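Local coordinates for probable leucine/isoleucine/valine-binding protein (PDB 4KV7) that probably binds leucine, isoleucine, valine or a related small ligand as a periplasmic solute-binding protein of the leucine-binding family, at residues Pro12-Leu17 against Leu54-Leu59; Gln164-Gly169 against Tyr196-Ser201. The protein carries 1 engineered substitution. One frame throughout, in Å; residues are numbered along the deposited sequence.

Both contacts pair neighbouring parallel strands, but at unlike ends of those strands and on opposite sides of the chain's centre. Interaction 1 lies at the surface, about 31 Å from that centre, where strands 16-24 and 57-65 begin. Interaction 2, about 16 Å from the centre, sits where strands 159-164 and 193-196 end, and the side chain of Gln164 comes within about 5 Å of a bound formate, probably from the crystallisation liquor. The two centres are about 42 Å apart and the nearest atoms about 28 Å, so they do not touch. In this family the ligand cleft lies between two lobes, which is consistent with interaction 2 being the one nearer a pocket.

Interaction 1 (Pro12-Leu17 against Leu54-Leu59); sequences PVDAQL and LPSKTL
Gln16 sends CG anti to its backbone N (chi1 -177°) and continues extended, while Lys57 places CG anti to its carbonyl carbon and then bends at chi2 (-58°), so that the two chains run side by side on the same face of the sheet. Their ends meet there: Lys57 NZ donates to Gln16 OE1 at 2.6 Å, lying in the plane of the amide carbonyl. The aliphatic part of the lysine follows the glutamine, with Lys57 CD 3.9 Å from Gln16 CB, and Ile324 touches both side chains.

Beneath them the backbones form a parallel ladder. Gln16 N donates to Ser56 O at 2.9 Å, and Thr58 N to Gln16 O at 2.8 Å in a nearly straight bond; in each the donor stands above the carbonyl plane. A type II turn from Leu54 to Lys57 delivers Ser56 O to the start of this ladder. The other face carries Leu17 and Thr58, whose side chains cross obliquely, with Leu17 CD1 3.9 Å from Thr58 CG2. Ala15 CB adds a contact with Thr58 OG1 at 3.7 Å.

An alanine in place of Lys57 would lose the ammonium and the methylenes beside Gln16, and would probably loosen the glutamine's end. The contact opens the beta-alpha-beta unit of strand 16-24, helix 31-50 and strand 57-65. Its chemistry implies a backbone-held strand start at the surface, with one charge-assisted hydrogen bond, in which the ammonium of Lys57 would probably polarise the amide carbonyl of Gln16.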
loop_
_atom_site.group_PDB
_atom_site.type_symbol
_atom_site.label_atom_id
_atom_site.label_comp_id
_atom_site.label_asym_id
_atom_site.label_seq_id
_atom_site.Cartn_x
_atom_site.Cartn_y
_atom_site.Cartn_z
ATOM N N PRO A 12 15.159 22.068 31.700
ATOM C CA PRO A 12 13.728 21.772 31.599
ATOM C C PRO A 12 13.393 21.215 30.225
ATOM O O PRO A 12 13.924 21.680 29.215
ATOM C CB PRO A 12 13.067 23.148 31.774
ATOM C CG PRO A 12 14.086 23.989 32.445
ATOM C CD PRO A 12 15.408 23.500 31.930
ATOM N N VAL A 13 12.539 20.202 30.197
ATOM C CA VAL A 13 11.987 19.706 28.948
ATOM C C VAL A 13 10.470 19.793 29.053
ATOM O O VAL A 13 9.854 19.061 29.829
ATOM C CB VAL A 13 12.415 18.252 28.662
ATOM C CG1 VAL A 13 11.613 17.682 27.502
ATOM C CG2 VAL A 13 13.908 18.182 28.367
ATOM N N ASP A 14 9.871 20.704 28.291
ATOM C CA ASP A 14 8.422 20.884 28.324
ATOM C C ASP A 14 7.759 20.377 27.050
ATOM O O ASP A 14 6.536 20.440 26.904
ATOM C CB ASP A 14 8.047 22.350 28.577
ATOM C CG ASP A 14 8.508 23.278 27.469
ATOM O OD1 ASP A 14 9.573 23.016 26.870
ATOM O OD2 ASP A 14 7.805 24.279 27.204
ATOM N N ALA A 15 8.574 19.877 26.127
ATOM C CA ALA A 15 8.058 19.290 24.900
ATOM C C ALA A 15 7.373 17.971 25.231
ATOM O O ALA A 15 7.918 17.154 25.971
ATOM C CB ALA A 15 9.183 19.076 23.904
ATOM N N GLN A 16 6.173 17.768 24.700
ATOM C CA GLN A 16 5.477 16.512 24.922
ATOM C C GLN A 16 5.887 15.507 23.865
ATOM O O GLN A 16 5.823 15.786 22.664
ATOM C CB GLN A 16 3.958 16.689 24.895
ATOM C CG GLN A 16 3.203 15.395 25.205
ATOM C CD GLN A 16 1.735 15.443 24.819
ATOM O OE1 GLN A 16 1.261 16.425 24.254
ATOM N NE2 GLN A 16 1.010 14.369 25.116
ATOM N N LEU A 17 6.306 14.332 24.314
ATOM C CA LEU A 17 6.669 13.252 23.415
ATOM C C LEU A 17 5.409 12.582 22.869
ATOM O O LEU A 17 4.558 12.127 23.637
ATOM C CB LEU A 17 7.531 12.232 24.159
ATOM C CG LEU A 17 8.061 11.081 23.307
ATOM C CD1 LEU A 17 9.032 11.605 22.257
ATOM C CD2 LEU A 17 8.715 10.018 24.178
ATOM N N LEU A 54 4.250 21.422 14.871
ATOM C CA LEU A 54 3.732 21.040 16.180
ATOM C C LEU A 54 4.624 21.607 17.275
ATOM O O LEU A 54 5.448 20.888 17.838
ATOM C CB LEU A 54 3.654 19.516 16.303
ATOM C CG LEU A 54 2.728 18.798 15.318
ATOM C CD1 LEU A 54 2.926 17.294 15.395
ATOM C CD2 LEU A 54 1.272 19.153 15.572
ATOM N N PRO A 55 4.466 22.903 17.573
ATOM C CA PRO A 55 5.322 23.541 18.576
ATOM C C PRO A 55 5.263 22.805 19.913
ATOM O O PRO A 55 4.187 22.369 20.322
ATOM C CB PRO A 55 4.724 24.951 18.700
ATOM C CG PRO A 55 4.012 25.177 17.404
ATOM C CD PRO A 55 3.463 23.836 17.028
ATOM N N SER A 56 6.419 22.638 20.547
ATOM C CA SER A 56 6.528 21.963 21.841
ATOM C C SER A 56 6.026 20.519 21.842
ATOM O O SER A 56 5.595 20.004 22.879
ATOM C CB SER A 56 5.840 22.774 22.940
ATOM O OG SER A 56 6.437 24.051 23.058
ATOM N N LYS A 57 6.091 19.871 20.680
ATOM C CA LYS A 57 5.790 18.445 20.564
ATOM C C LYS A 57 6.980 17.768 19.918
ATOM O O LYS A 57 7.620 18.336 19.030
ATOM C CB LYS A 57 4.550 18.193 19.697
ATOM C CG LYS A 57 3.278 18.855 20.193
ATOM C CD LYS A 57 2.907 18.426 21.603
ATOM C CE LYS A 57 1.621 19.116 22.045
ATOM N NZ LYS A 57 1.337 18.951 23.497
ATOM N N THR A 58 7.276 16.553 20.360
ATOM C CA THR A 58 8.315 15.744 19.733
ATOM C C THR A 58 7.710 14.465 19.178
ATOM O O THR A 58 7.142 13.666 19.925
ATOM C CB THR A 58 9.421 15.383 20.735
ATOM O OG1 THR A 58 10.014 16.584 21.246
ATOM C CG2 THR A 58 10.488 14.530 20.062
ATOM N N LEU A 59 7.826 14.277 17.870
ATOM C CA LEU A 59 7.314 13.081 17.227
ATOM C C LEU A 59 8.334 11.966 17.334
ATOM O O LEU A 59 9.529 12.193 17.148
ATOM C CB LEU A 59 7.033 13.372 15.760
ATOM C CG LEU A 59 5.922 14.381 15.481
ATOM C CD1 LEU A 59 6.000 14.867 14.043
ATOM C CD2 LEU A 59 4.558 13.769 15.770
#

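Interaction 2 (Gln164-Gly169 against Tyr196-Ser201)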
loop_
_atom_site.group_PDB
_atom_site.type_symbol
_atom_site.label_atom_id
_atom_site.label_comp_id
_atom_site.label_asym_id
_atom_site.label_seq_id
_atom_site.Cartn_x
_atom_site.Cartn_y
_atom_site.Cartn_z
ATOM N N GLN A 164 -0.735 -14.346 -4.035
ATOM C CA GLN A 164 -0.182 -14.922 -2.825
ATOM C C GLN A 164 -1.241 -15.795 -2.166
ATOM O O GLN A 164 -2.420 -15.420 -2.119
ATOM C CB GLN A 164 0.231 -13.788 -1.901
ATOM C CG GLN A 164 1.135 -14.177 -0.760
ATOM C CD GLN A 164 1.754 -12.942 -0.177
ATOM O OE1 GLN A 164 2.647 -12.353 -0.788
ATOM N NE2 GLN A 164 1.246 -12.494 0.971
ATOM N N ASN A 165 -0.847 -16.962 -1.681
ATOM C CA ASN A 165 -1.803 -17.950 -1.206
ATOM C C ASN A 165 -2.186 -17.712 0.250
ATOM O O ASN A 165 -1.868 -18.509 1.131
ATOM C CB ASN A 165 -1.243 -19.356 -1.409
ATOM C CG ASN A 165 -2.325 -20.389 -1.588
ATOM O OD1 ASN A 165 -3.510 -20.064 -1.654
ATOM N ND2 ASN A 165 -1.923 -21.651 -1.682
ATOM N N ASP A 166 -2.863 -16.592 0.483
ATOM C CA ASP A 166 -3.264 -16.165 1.817
ATOM C C ASP A 166 -4.334 -15.097 1.680
ATOM O O ASP A 166 -4.884 -14.895 0.587
ATOM C CB ASP A 166 -2.065 -15.669 2.658
ATOM C CG ASP A 166 -1.392 -14.431 2.085
ATOM O OD1 ASP A 166 -1.945 -13.798 1.161
ATOM O OD2 ASP A 166 -0.303 -14.069 2.596
ATOM N N SER A 167 -4.624 -14.405 2.777
ATOM C CA SER A 167 -5.695 -13.413 2.763
ATOM C C SER A 167 -5.431 -12.222 1.838
ATOM O O SER A 167 -6.380 -11.574 1.378
ATOM C CB SER A 167 -5.976 -12.918 4.173
ATOM O OG SER A 167 -4.791 -12.436 4.784
ATOM N N TYR A 168 -4.169 -11.908 1.554
ATOM C CA TYR A 168 -3.842 -10.849 0.602
ATOM C C TYR A 168 -4.250 -11.268 -0.802
ATOM O O TYR A 168 -5.019 -10.575 -1.487
ATOM C CB TYR A 168 -2.342 -10.530 0.666
ATOM C CG TYR A 168 -1.776 -9.735 -0.483
ATOM C CD1 TYR A 168 -2.485 -8.686 -1.075
ATOM C CD2 TYR A 168 -0.493 -10.004 -0.953
ATOM C CE1 TYR A 168 -1.933 -7.945 -2.084
ATOM C CE2 TYR A 168 0.068 -9.275 -1.978
ATOM C CZ TYR A 168 -0.665 -8.254 -2.558
ATOM O OH TYR A 168 -0.125 -7.515 -3.589
ATOM N N GLY A 169 -3.728 -12.403 -1.245
ATOM C CA GLY A 169 -4.039 -12.871 -2.576
ATOM C C GLY A 169 -5.518 -13.141 -2.742
ATOM O O GLY A 169 -6.093 -12.824 -3.792
ATOM N N TYR A 196 1.233 -18.669 -4.995
ATOM C CA TYR A 196 2.529 -18.956 -4.396
ATOM C C TYR A 196 2.460 -18.662 -2.901
ATOM O O TYR A 196 1.663 -17.841 -2.459
ATOM C CB TYR A 196 3.636 -18.110 -5.051
ATOM C CG TYR A 196 3.562 -16.669 -4.627
ATOM C CD1 TYR A 196 2.775 -15.760 -5.317
ATOM C CD2 TYR A 196 4.253 -16.223 -3.504
ATOM C CE1 TYR A 196 2.673 -14.442 -4.906
ATOM C CE2 TYR A 196 4.149 -14.912 -3.073
ATOM C CZ TYR A 196 3.359 -14.021 -3.781
ATOM O OH TYR A 196 3.275 -12.709 -3.362
ATOM N N ARG A 197 3.327 -19.298 -2.129
ATOM C CA ARG A 197 3.312 -19.124 -0.682
ATOM C C ARG A 197 4.048 -17.851 -0.260
ATOM O O ARG A 197 5.166 -17.579 -0.730
ATOM C CB ARG A 197 3.931 -20.351 0.007
ATOM C CG ARG A 197 3.970 -20.228 1.525
ATOM C CD ARG A 197 4.151 -21.565 2.239
ATOM N NE ARG A 197 5.485 -22.142 2.100
ATOM C CZ ARG A 197 6.528 -21.817 2.855
ATOM N NH1 ARG A 197 6.409 -20.878 3.779
ATOM N NH2 ARG A 197 7.695 -22.419 2.668
ATOM N N ARG A 198 3.423 -17.078 0.628
ATOM C CA ARG A 198 3.994 -15.832 1.140
ATOM C C ARG A 198 5.442 -15.980 1.591
ATOM O O ARG A 198 5.804 -16.923 2.296
ATOM C CB ARG A 198 3.164 -15.305 2.307
ATOM C CG ARG A 198 3.689 -13.985 2.866
ATOM C CD ARG A 198 2.835 -13.457 4.027
ATOM N NE ARG A 198 2.908 -14.320 5.200
ATOM C CZ ARG A 198 1.955 -15.153 5.611
ATOM N NH1 ARG A 198 0.806 -15.268 4.955
ATOM N NH2 ARG A 198 2.159 -15.890 6.691
ATOM N N ASN A 199 6.254 -15.017 1.167
ATOM C CA ASN A 199 7.661 -14.921 1.536
ATOM C C ASN A 199 8.527 -16.049 0.997
ATOM O O ASN A 199 9.633 -16.252 1.458
ATOM C CB ASN A 199 7.840 -14.687 3.041
ATOM C CG ASN A 199 7.441 -13.279 3.448
ATOM O OD1 ASN A 199 7.585 -12.338 2.666
ATOM N ND2 ASN A 199 6.920 -13.130 4.660
ATOM N N THR A 200 8.033 -16.747 -0.020
ATOM C CA THR A 200 8.846 -17.696 -0.768
ATOM C C THR A 200 9.009 -17.199 -2.193
ATOM O O THR A 200 8.361 -16.236 -2.608
ATOM C CB THR A 200 8.211 -19.114 -0.845
ATOM O OG1 THR A 200 7.137 -19.127 -1.794
ATOM C CG2 THR A 200 7.742 -19.613 0.523
ATOM N N SER A 201 9.863 -17.879 -2.950
ATOM C CA SER A 201 9.996 -17.640 -4.384
ATOM C C SER A 201 9.422 -18.820 -5.172
ATOM O O SER A 201 9.772 -19.033 -6.338
ATOM C CB SER A 201 11.464 -17.465 -4.754
ATOM O OG SER A 201 12.128 -18.696 -4.553
HETATM O O HOH W 1 5.297 -12.843 -0.360
HETATM O O HOH W 2 0.905 -17.903 1.801
#
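Asp166 OD2 is gripped by two donors, one on each lone pair. Gln164 NE2 reaches the syn side at 2.7 Å, close to its own amide plane, and Arg198 NH1 takes the anti side at 2.9 Å as a salt bridge. Carboxylate and guanidinium are nearly coplanar, 12° apart, and the arginine gets there by bending at chi3 (66°). Its NH2 pairs with Glu69, so the guanidinium spans two acids, which would probably keep both ionised. The other oxygen, Asp166 OD1, caps the following helix with weak bonds from Tyr168 N and Gly169 N.

Gln164 is pinned along its length. Its CA sits over one face of the Tyr196 ring, 3.9 Å from the centroid, a CH-pi contact offset toward the rim. Its amide stands almost upright to that ring, and OE1 takes a weak bond from Tyr196 OH, a hydroxyl better held by Thr225 N. OE1 also accepts from a water that Asn199 N donates to. NE2 has a second partner in Tyr68 OH and rests against Arg198 CG at 3.4 Å.

The backbone pairing ends with Asn165 N donating to Tyr196 O at 2.8 Å, in the carbonyl plane; beyond it a water bridges Asn165 O and Arg198 N. Within the turn from Arg197 to Thr200, Arg197 O accepts from both Thr200 N and OG1. A parallel strand that turns into a helix at its carboxyl end, here with Asp166 as the N-cap of helix 167-183, is typical of the alpha/beta lobes of periplasmic binding proteins, whose ligand cleft lies at the carboxyl ends of the parallel strands.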